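Local coordinates for vascular protein tyrosine phosphatase 1 (Rattus norvegicus, PDB 3I36) that probably hydrolyses phosphotyrosine in target proteins, through the receptor-type tyrosine phosphatase catalytic domain that forms this chain, at residues Phe114-Gly119 against Thr253-Asp258; Lys126-Met131 against Glu155-Ser160; Ile184-Val189 against Pro199-His204. One frame throughout, in Å; residues are numbered along the deposited sequence.

Interaction 1 (Phe114-Gly119 against Thr253-Asp258); sequences FIATQG and TFIAID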
# COMPACT_ATOMS: atom_id res chain seq x y z
N PHE A 114 -3.22 7.23 -2.43
CA PHE A 114 -3.18 5.79 -2.28
C PHE A 114 -4.45 5.28 -1.67
O PHE A 114 -5.12 5.99 -0.94
CB PHE A 114 -2.04 5.37 -1.34
CG PHE A 114 -0.68 5.67 -1.87
CD1 PHE A 114 -0.04 6.84 -1.53
CD2 PHE A 114 -0.05 4.77 -2.72
CE1 PHE A 114 1.23 7.11 -2.02
CE2 PHE A 114 1.22 5.04 -3.21
CZ PHE A 114 1.86 6.21 -2.85
N ILE A 115 -4.74 4.02 -1.94
CA ILE A 115 -5.64 3.27 -1.11
C ILE A 115 -4.83 2.12 -0.59
O ILE A 115 -4.23 1.37 -1.36
CB ILE A 115 -6.81 2.73 -1.89
CG1 ILE A 115 -7.72 3.88 -2.30
CG2 ILE A 115 -7.56 1.69 -1.05
CD1 ILE A 115 -8.76 3.48 -3.31
N ALA A 116 -4.75 2.00 0.73
CA ALA A 116 -4.13 0.83 1.32
C ALA A 116 -5.25 -0.13 1.65
O ALA A 116 -6.23 0.23 2.30
CB ALA A 116 -3.35 1.20 2.58
N THR A 117 -5.10 -1.36 1.21
CA THR A 117 -6.14 -2.33 1.46
C THR A 117 -5.51 -3.69 1.72
O THR A 117 -4.34 -3.90 1.43
CB THR A 117 -7.12 -2.40 0.26
OG1 THR A 117 -8.26 -3.18 0.63
CG2 THR A 117 -6.45 -3.02 -0.96
N GLN A 118 -6.30 -4.60 2.29
CA GLN A 118 -5.81 -5.93 2.56
C GLN A 118 -5.82 -6.74 1.27
O GLN A 118 -6.51 -6.39 0.30
CB GLN A 118 -6.73 -6.60 3.55
CG GLN A 118 -8.11 -6.85 2.97
CD GLN A 118 -9.10 -7.37 3.99
OE1 GLN A 118 -8.89 -7.26 5.20
NE2 GLN A 118 -10.20 -7.92 3.50
N GLY A 119 -5.08 -7.83 1.25
CA GLY A 119 -5.19 -8.76 0.14
C GLY A 119 -6.61 -9.28 0.23
O GLY A 119 -7.04 -9.71 1.31
N THR A 253 5.10 0.49 4.16
CA THR A 253 6.50 0.70 3.83
C THR A 253 6.61 1.24 2.41
O THR A 253 7.29 2.22 2.16
CB THR A 253 7.30 -0.59 4.02
OG1 THR A 253 7.17 -1.02 5.37
CG2 THR A 253 8.78 -0.37 3.71
N PHE A 254 5.92 0.60 1.48
CA PHE A 254 5.98 1.04 0.11
C PHE A 254 5.45 2.47 -0.02
O PHE A 254 6.06 3.33 -0.68
CB PHE A 254 5.15 0.12 -0.76
CG PHE A 254 5.05 0.59 -2.18
CD1 PHE A 254 6.04 0.24 -3.09
CD2 PHE A 254 4.02 1.40 -2.58
CE1 PHE A 254 5.98 0.68 -4.38
CE2 PHE A 254 3.96 1.85 -3.89
CZ PHE A 254 4.95 1.48 -4.79
N ILE A 255 4.32 2.74 0.61
CA ILE A 255 3.74 4.07 0.49
C ILE A 255 4.69 5.10 1.09
O ILE A 255 4.94 6.17 0.50
CB ILE A 255 2.39 4.16 1.18
CG1 ILE A 255 1.36 3.35 0.39
CG2 ILE A 255 1.97 5.64 1.32
CD1 ILE A 255 0.01 3.31 1.06
N ALA A 256 5.27 4.77 2.23
CA ALA A 256 6.19 5.70 2.88
C ALA A 256 7.40 5.94 1.99
O ALA A 256 7.86 7.06 1.86
CB ALA A 256 6.63 5.16 4.25
N ILE A 257 7.92 4.88 1.38
CA ILE A 257 9.09 5.05 0.53
C ILE A 257 8.75 5.99 -0.62
O ILE A 257 9.53 6.87 -0.99
CB ILE A 257 9.49 3.71 -0.09
CG1 ILE A 257 10.14 2.81 0.95
CG2 ILE A 257 10.42 3.92 -1.28
CD1 ILE A 257 10.32 1.38 0.46
N ASP A 258 7.57 5.82 -1.17
CA ASP A 258 7.17 6.66 -2.30
C ASP A 258 7.14 8.11 -1.87
O ASP A 258 7.64 9.02 -2.55
CB ASP A 258 5.81 6.23 -2.83
CG ASP A 258 5.35 7.10 -3.99
OD1 ASP A 258 6.01 7.09 -5.05
OD2 ASP A 258 4.32 7.78 -3.84
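The ring of Phe-114 has one face over Ile-255 and its far edge against Asp-258. Ile-255 CG1 makes a CH-pi contact, 3.9 Å from the centroid of the Phe-114 ring and 18° off its normal. Ile-255 CG2 touches the same face at Phe-114 CD1, 3.7 Å away. The two side chains meet tip to tip. In both, the first torsion sets the leading carbon anti to the carbonyl carbon. At the edge, Phe-114 CZ lies 3.1 Å from Asp-258 OD2, with the carboxylate plane turned 81° to the ring. Phe-114 CE2 lies at the edge of the Phe-254 ring, 4.3 Å from Phe-254 CE2. Ala-116 adds a lighter touch, its CB 4.2 Å from Ile-255 CD1. The segments of strand 114-117 and helix 249-267 run nearly antiparallel, at 161°.

Here the tyrosine phosphatase fold packs helix 249-267, which begins within the probable substrate-binding segment 244-250, on its central sheet. The Asp-258 carboxylate has stronger partners on helix 218-231: OD1 forms a salt bridge with Arg-224, and OD2 one with Arg-228. These bonds hold the acid at the ring edge, where the slightly positive C-H groups probably favour it. Its charge is probably balanced by the two arginines.

Interaction 2 (Lys126-Met131 against Glu155-Ser160); sequences KDFWRM and EEYWPS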
# COMPACT_ATOMS: atom_id res chain seq x y z
N LYS A 126 -15.35 -9.37 -5.21
CA LYS A 126 -16.23 -8.46 -5.93
C LYS A 126 -16.07 -7.06 -5.36
O LYS A 126 -15.96 -6.08 -6.10
CB LYS A 126 -17.69 -8.91 -5.83
CG LYS A 126 -17.96 -10.23 -6.52
CD LYS A 126 -19.45 -10.51 -6.56
CE LYS A 126 -19.72 -11.95 -6.95
NZ LYS A 126 -21.15 -12.31 -6.76
N ASP A 127 -16.03 -6.98 -4.04
CA ASP A 127 -15.82 -5.71 -3.37
C ASP A 127 -14.51 -5.08 -3.82
O ASP A 127 -14.44 -3.88 -4.07
CB ASP A 127 -15.75 -5.93 -1.87
CG ASP A 127 -17.09 -6.31 -1.28
OD1 ASP A 127 -18.12 -6.17 -1.98
OD2 ASP A 127 -17.09 -6.72 -0.11
N PHE A 128 -13.47 -5.90 -3.90
CA PHE A 128 -12.17 -5.42 -4.28
C PHE A 128 -12.22 -4.77 -5.65
O PHE A 128 -11.77 -3.63 -5.83
CB PHE A 128 -11.18 -6.58 -4.30
CG PHE A 128 -9.80 -6.18 -4.67
CD1 PHE A 128 -8.89 -5.76 -3.71
CD2 PHE A 128 -9.38 -6.25 -5.99
CE1 PHE A 128 -7.59 -5.41 -4.06
CE2 PHE A 128 -8.09 -5.89 -6.35
CZ PHE A 128 -7.19 -5.47 -5.38
N TRP A 129 -12.77 -5.48 -6.63
CA TRP A 129 -12.85 -4.92 -7.97
C TRP A 129 -13.82 -3.75 -8.06
O TRP A 129 -13.64 -2.84 -8.86
CB TRP A 129 -13.18 -6.00 -8.99
CG TRP A 129 -11.99 -6.86 -9.21
CD1 TRP A 129 -11.78 -8.11 -8.73
CD2 TRP A 129 -10.81 -6.49 -9.92
NE1 TRP A 129 -10.54 -8.57 -9.13
CE2 TRP A 129 -9.92 -7.59 -9.86
CE3 TRP A 129 -10.41 -5.34 -10.61
CZ2 TRP A 129 -8.67 -7.57 -10.46
CZ3 TRP A 129 -9.16 -5.31 -11.20
CH2 TRP A 129 -8.30 -6.42 -11.13
N ARG A 130 -14.84 -3.76 -7.21
CA ARG A 130 -15.78 -2.66 -7.19
C ARG A 130 -15.04 -1.41 -6.70
O ARG A 130 -15.25 -0.32 -7.21
CB ARG A 130 -16.98 -2.97 -6.30
CG ARG A 130 -18.13 -1.99 -6.49
CD ARG A 130 -19.46 -2.59 -6.04
NE ARG A 130 -19.36 -3.21 -4.73
CZ ARG A 130 -19.83 -2.67 -3.62
NH1 ARG A 130 -19.69 -3.30 -2.47
NH2 ARG A 130 -20.42 -1.49 -3.65
N MET A 131 -14.14 -1.59 -5.75
CA MET A 131 -13.34 -0.48 -5.26
C MET A 131 -12.42 -0.01 -6.36
O MET A 131 -12.28 1.18 -6.63
CB MET A 131 -12.50 -0.90 -4.08
CG MET A 131 -11.57 0.20 -3.63
SD MET A 131 -10.81 -0.15 -2.04
CE MET A 131 -9.68 -1.47 -2.45
N GLU A 155 -5.95 -13.65 -1.94
CA GLU A 155 -6.54 -14.40 -3.04
C GLU A 155 -5.88 -13.99 -4.34
O GLU A 155 -5.43 -12.87 -4.48
CB GLU A 155 -8.05 -14.17 -3.13
CG GLU A 155 -8.79 -14.82 -1.98
CD GLU A 155 -8.47 -16.29 -1.89
OE1 GLU A 155 -8.75 -17.02 -2.86
OE2 GLU A 155 -7.93 -16.73 -0.85
N GLU A 156 -5.81 -14.92 -5.29
CA GLU A 156 -5.39 -14.54 -6.62
C GLU A 156 -6.60 -13.90 -7.26
O GLU A 156 -7.44 -14.57 -7.88
CB GLU A 156 -4.93 -15.75 -7.42
CG GLU A 156 -4.55 -15.39 -8.84
CD GLU A 156 -3.65 -16.43 -9.47
OE1 GLU A 156 -3.35 -16.31 -10.67
OE2 GLU A 156 -3.24 -17.37 -8.75
N TYR A 157 -6.71 -12.59 -7.07
CA TYR A 157 -7.95 -11.89 -7.36
C TYR A 157 -8.00 -11.41 -8.78
O TYR A 157 -8.96 -10.78 -9.19
CB TYR A 157 -8.09 -10.68 -6.44
CG TYR A 157 -6.90 -9.77 -6.50
CD1 TYR A 157 -6.76 -8.83 -7.52
CD2 TYR A 157 -5.89 -9.86 -5.55
CE1 TYR A 157 -5.64 -8.00 -7.57
CE2 TYR A 157 -4.79 -9.04 -5.58
CZ TYR A 157 -4.67 -8.11 -6.59
OH TYR A 157 -3.56 -7.30 -6.61
N TRP A 158 -6.94 -11.69 -9.53
CA TRP A 158 -6.85 -11.20 -10.89
C TRP A 158 -6.95 -12.35 -11.88
O TRP A 158 -6.57 -13.48 -11.56
CB TRP A 158 -5.53 -10.45 -11.09
CG TRP A 158 -4.33 -11.32 -10.94
CD1 TRP A 158 -3.67 -11.98 -11.93
CD2 TRP A 158 -3.63 -11.62 -9.72
NE1 TRP A 158 -2.60 -12.67 -11.41
CE2 TRP A 158 -2.56 -12.47 -10.06
CE3 TRP A 158 -3.82 -11.26 -8.38
CZ2 TRP A 158 -1.68 -12.96 -9.10
CZ3 TRP A 158 -2.94 -11.74 -7.44
CH2 TRP A 158 -1.88 -12.58 -7.79
N PRO A 159 -7.46 -12.06 -13.08
CA PRO A 159 -7.65 -13.12 -14.08
C PRO A 159 -6.40 -13.32 -14.91
O PRO A 159 -5.45 -12.54 -14.84
CB PRO A 159 -8.76 -12.57 -14.97
CG PRO A 159 -8.59 -11.07 -14.88
CD PRO A 159 -7.99 -10.76 -13.54
N SER A 160 -6.41 -14.39 -15.70
CA SER A 160 -5.45 -14.57 -16.78
C SER A 160 -6.01 -13.85 -17.99
O SER A 160 -6.88 -12.98 -17.87
CB SER A 160 -5.31 -16.06 -17.10
OG SER A 160 -6.54 -16.58 -17.60
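Residues 126-131 are a piece of helix, and residues 155-160 are an irregular chain beside it. Their backbones come closest at Phe-128 and Tyr-157, whose CA atoms are 8.3 Å apart. Glu-156 is the centre of an inverse gamma turn, just before Tyr-157.

One hydrogen bond joins the segments. Trp-129 NE1 gives its hydrogen to Tyr-157 O at 2.7 Å, with an angle of 151° at the hydrogen. The oxygen lies in the indole plane, while the donor sits above the carbonyl plane. The bond satisfies the indole N-H and helps to hold the ring's rotation. The benzo edge of Trp-129 continues the contact: its CZ2 is 3.7 Å from Tyr-157 CD1, at the edge of the tyrosine ring.

The Tyr-157 ring is held on both faces. Phe-128 CE2 approaches one face, 3.4 Å from Tyr-157 CD1. These two rings meet obliquely, with planes at 45° and centroids 4.4 Å apart. Trp-158 CE3 lies over the centre of the opposite face, 3.5 Å above the plane. Tyr-157 CG sits in the crowded position between the backbone N and carbonyl carbon (chi1 54°), and from there the ring reaches in beside Phe-128.

The contact joins helix 125-134 to the loop between strands 139-142 and 164-166. Phe-128 and Tyr-157 rest on Ile-140 of strand 139-142, and the Tyr-157 hydroxyl is hydrogen-bonded to His-243 at the end of strand 240-243. Trp-129 stacks on Tyr-166 and packs against strands 169-178 and 182-191.

Interaction 3 (Ile184-Val189 against Pro199-His204); sequences IRDFVV and PLRQFH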
# COMPACT_ATOMS: atom_id res chain seq x y z
N ILE A 184 4.65 -7.89 -13.64
CA ILE A 184 3.80 -6.79 -13.98
C ILE A 184 2.73 -7.31 -14.90
O ILE A 184 3.01 -8.00 -15.89
CB ILE A 184 4.60 -5.65 -14.64
CG1 ILE A 184 5.63 -5.11 -13.64
CG2 ILE A 184 3.67 -4.54 -15.09
CD1 ILE A 184 6.61 -4.13 -14.22
N ARG A 185 1.48 -7.02 -14.54
CA ARG A 185 0.36 -7.53 -15.31
C ARG A 185 -0.47 -6.36 -15.75
O ARG A 185 -0.75 -5.45 -14.97
CB ARG A 185 -0.46 -8.49 -14.46
CG ARG A 185 0.38 -9.61 -13.85
CD ARG A 185 -0.50 -10.69 -13.24
NE ARG A 185 0.33 -11.75 -12.68
CZ ARG A 185 0.80 -11.75 -11.44
NH1 ARG A 185 0.48 -10.76 -10.61
NH2 ARG A 185 1.56 -12.74 -11.02
N ASP A 186 -0.86 -6.38 -17.01
CA ASP A 186 -1.79 -5.40 -17.50
C ASP A 186 -3.13 -6.05 -17.70
O ASP A 186 -3.22 -7.20 -18.16
CB ASP A 186 -1.30 -4.78 -18.80
CG ASP A 186 -0.28 -3.70 -18.57
OD1 ASP A 186 -0.44 -2.97 -17.58
OD2 ASP A 186 0.67 -3.58 -19.37
N PHE A 187 -4.17 -5.31 -17.36
CA PHE A 187 -5.53 -5.75 -17.54
C PHE A 187 -6.33 -4.65 -18.20
O PHE A 187 -5.93 -3.49 -18.25
CB PHE A 187 -6.18 -6.05 -16.20
CG PHE A 187 -5.40 -6.99 -15.35
CD1 PHE A 187 -5.67 -8.35 -15.38
CD2 PHE A 187 -4.39 -6.53 -14.52
CE1 PHE A 187 -4.94 -9.23 -14.61
CE2 PHE A 187 -3.66 -7.40 -13.73
CZ PHE A 187 -3.94 -8.76 -13.77
N VAL A 188 -7.47 -5.05 -18.72
CA VAL A 188 -8.50 -4.11 -19.06
C VAL A 188 -9.57 -4.34 -18.02
O VAL A 188 -9.96 -5.47 -17.76
CB VAL A 188 -9.08 -4.38 -20.45
CG1 VAL A 188 -10.28 -3.49 -20.69
CG2 VAL A 188 -8.01 -4.14 -21.51
N VAL A 189 -10.02 -3.26 -17.40
CA VAL A 189 -11.09 -3.37 -16.43
C VAL A 189 -12.32 -2.72 -17.02
O VAL A 189 -12.28 -1.57 -17.45
CB VAL A 189 -10.74 -2.65 -15.13
CG1 VAL A 189 -11.86 -2.85 -14.13
CG2 VAL A 189 -9.44 -3.19 -14.59
N PRO A 199 -7.52 0.75 -18.55
CA PRO A 199 -6.45 -0.17 -18.22
C PRO A 199 -6.22 -0.19 -16.73
O PRO A 199 -6.58 0.73 -15.99
CB PRO A 199 -5.22 0.46 -18.91
CG PRO A 199 -5.76 1.48 -19.84
CD PRO A 199 -7.01 1.97 -19.20
N LEU A 200 -5.59 -1.26 -16.30
CA LEU A 200 -5.09 -1.31 -14.95
C LEU A 200 -3.81 -2.09 -15.07
O LEU A 200 -3.74 -3.08 -15.79
CB LEU A 200 -6.08 -2.00 -14.01
CG LEU A 200 -5.55 -2.10 -12.58
CD1 LEU A 200 -6.65 -1.88 -11.55
CD2 LEU A 200 -4.85 -3.43 -12.35
N ARG A 201 -2.78 -1.59 -14.40
CA ARG A 201 -1.55 -2.33 -14.33
C ARG A 201 -1.34 -2.72 -12.89
O ARG A 201 -1.53 -1.92 -11.97
CB ARG A 201 -0.37 -1.46 -14.80
CG ARG A 201 0.98 -2.12 -14.55
CD ARG A 201 2.04 -1.53 -15.44
NE ARG A 201 1.67 -1.64 -16.84
CZ ARG A 201 2.32 -1.02 -17.82
NH1 ARG A 201 3.36 -0.25 -17.54
NH2 ARG A 201 1.91 -1.17 -19.08
N GLN A 202 -0.95 -3.97 -12.70
CA GLN A 202 -0.72 -4.50 -11.39
C GLN A 202 0.76 -4.76 -11.28
O GLN A 202 1.33 -5.51 -12.07
CB GLN A 202 -1.46 -5.81 -11.22
CG GLN A 202 -1.24 -6.45 -9.86
CD GLN A 202 -1.54 -7.93 -9.91
OE1 GLN A 202 -1.27 -8.58 -10.92
NE2 GLN A 202 -2.11 -8.47 -8.84
N PHE A 203 1.37 -4.13 -10.30
CA PHE A 203 2.78 -4.31 -10.02
C PHE A 203 2.87 -5.30 -8.90
O PHE A 203 2.58 -4.97 -7.75
CB PHE A 203 3.41 -2.98 -9.64
CG PHE A 203 3.28 -1.94 -10.72
CD1 PHE A 203 4.30 -1.74 -11.64
CD2 PHE A 203 2.12 -1.21 -10.85
CE1 PHE A 203 4.18 -0.80 -12.64
CE2 PHE A 203 1.99 -0.26 -11.84
CZ PHE A 203 3.02 -0.05 -12.74
N HIS A 204 3.25 -6.51 -9.24
CA HIS A 204 3.30 -7.57 -8.26
C HIS A 204 4.73 -7.79 -7.81
O HIS A 204 5.53 -8.42 -8.51
CB HIS A 204 2.73 -8.86 -8.84
CG HIS A 204 2.49 -9.91 -7.80
ND1 HIS A 204 1.82 -11.08 -8.05
CD2 HIS A 204 2.80 -9.93 -6.48
CE1 HIS A 204 1.75 -11.80 -6.95
NE2 HIS A 204 2.33 -11.11 -5.97
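Strands 182-191 and 196-205 form a beta hairpin within the large mixed sheet. The pairs Arg-185 with Gln-202 and Phe-187 with Leu-200 are hydrogen-bonded; Asp-186 with Arg-201 between them is non-hydrogen-bonded. Gln-202 N gives a 2.7 Å bond to Arg-185 O, nearly along the carbonyl axis.

On one face Arg-201 grips Asp-186 side-on. Its NE bonds Asp-186 OD1 at 2.6 Å and its NH2 bonds OD2 at 2.7 Å, both on syn lone pairs. A bend at chi3 (-57°) turns the guanidinium to the acid, and Arg-201 CD rests 3.4 Å from Ile-184 CG2. An alanine in place of Arg-201 would remove both bonds to Asp-186 and the CD contact with Ile-184, and would probably loosen this side of the strand pair.

On the other face Arg-185 NH1 donates to two acceptors, Gln-202 OE1 at 2.8 Å and His-204 ND1 at 2.9 Å. His-204 ND1 is therefore the acceptor, and its NE2 bonds Thr-144 O. Arg-185 NE forms a salt bridge with Glu-176. Farther along, Phe-187 CD2 packs 3.8 Å from Leu-200 CD2.

Antiparallel strands adjacent in the chain, joined by alternating hydrogen-bonded and non-hydrogen-bonded pairs, make a beta hairpin, here part of the phosphatase domain's sheet.

All three contacts lie in the phosphatase domain. Interactions 2 and 3 come in series along the chain, and both fall inside the loop closed by interaction 1. Strand 114-117 and the hairpin of interaction 3 belong to the same mixed sheet, with strands 240-243 and 139-142 between them. The centre of interaction 1 is about 17 Å from each of the others; those of interactions 2 and 3 are about 12 Å apart. Interaction 2 bridges the set. Phe-128 packs on Thr-117, and Tyr-157 OH probably hydrogen-bonds Gln-202 NE2. Helix 249-267 begins within the inferred substrate-binding segment 244-250, which holds Cys-244, the probable catalytic cysteine. Each contact has a side chain within about 10 Å of that cysteine's.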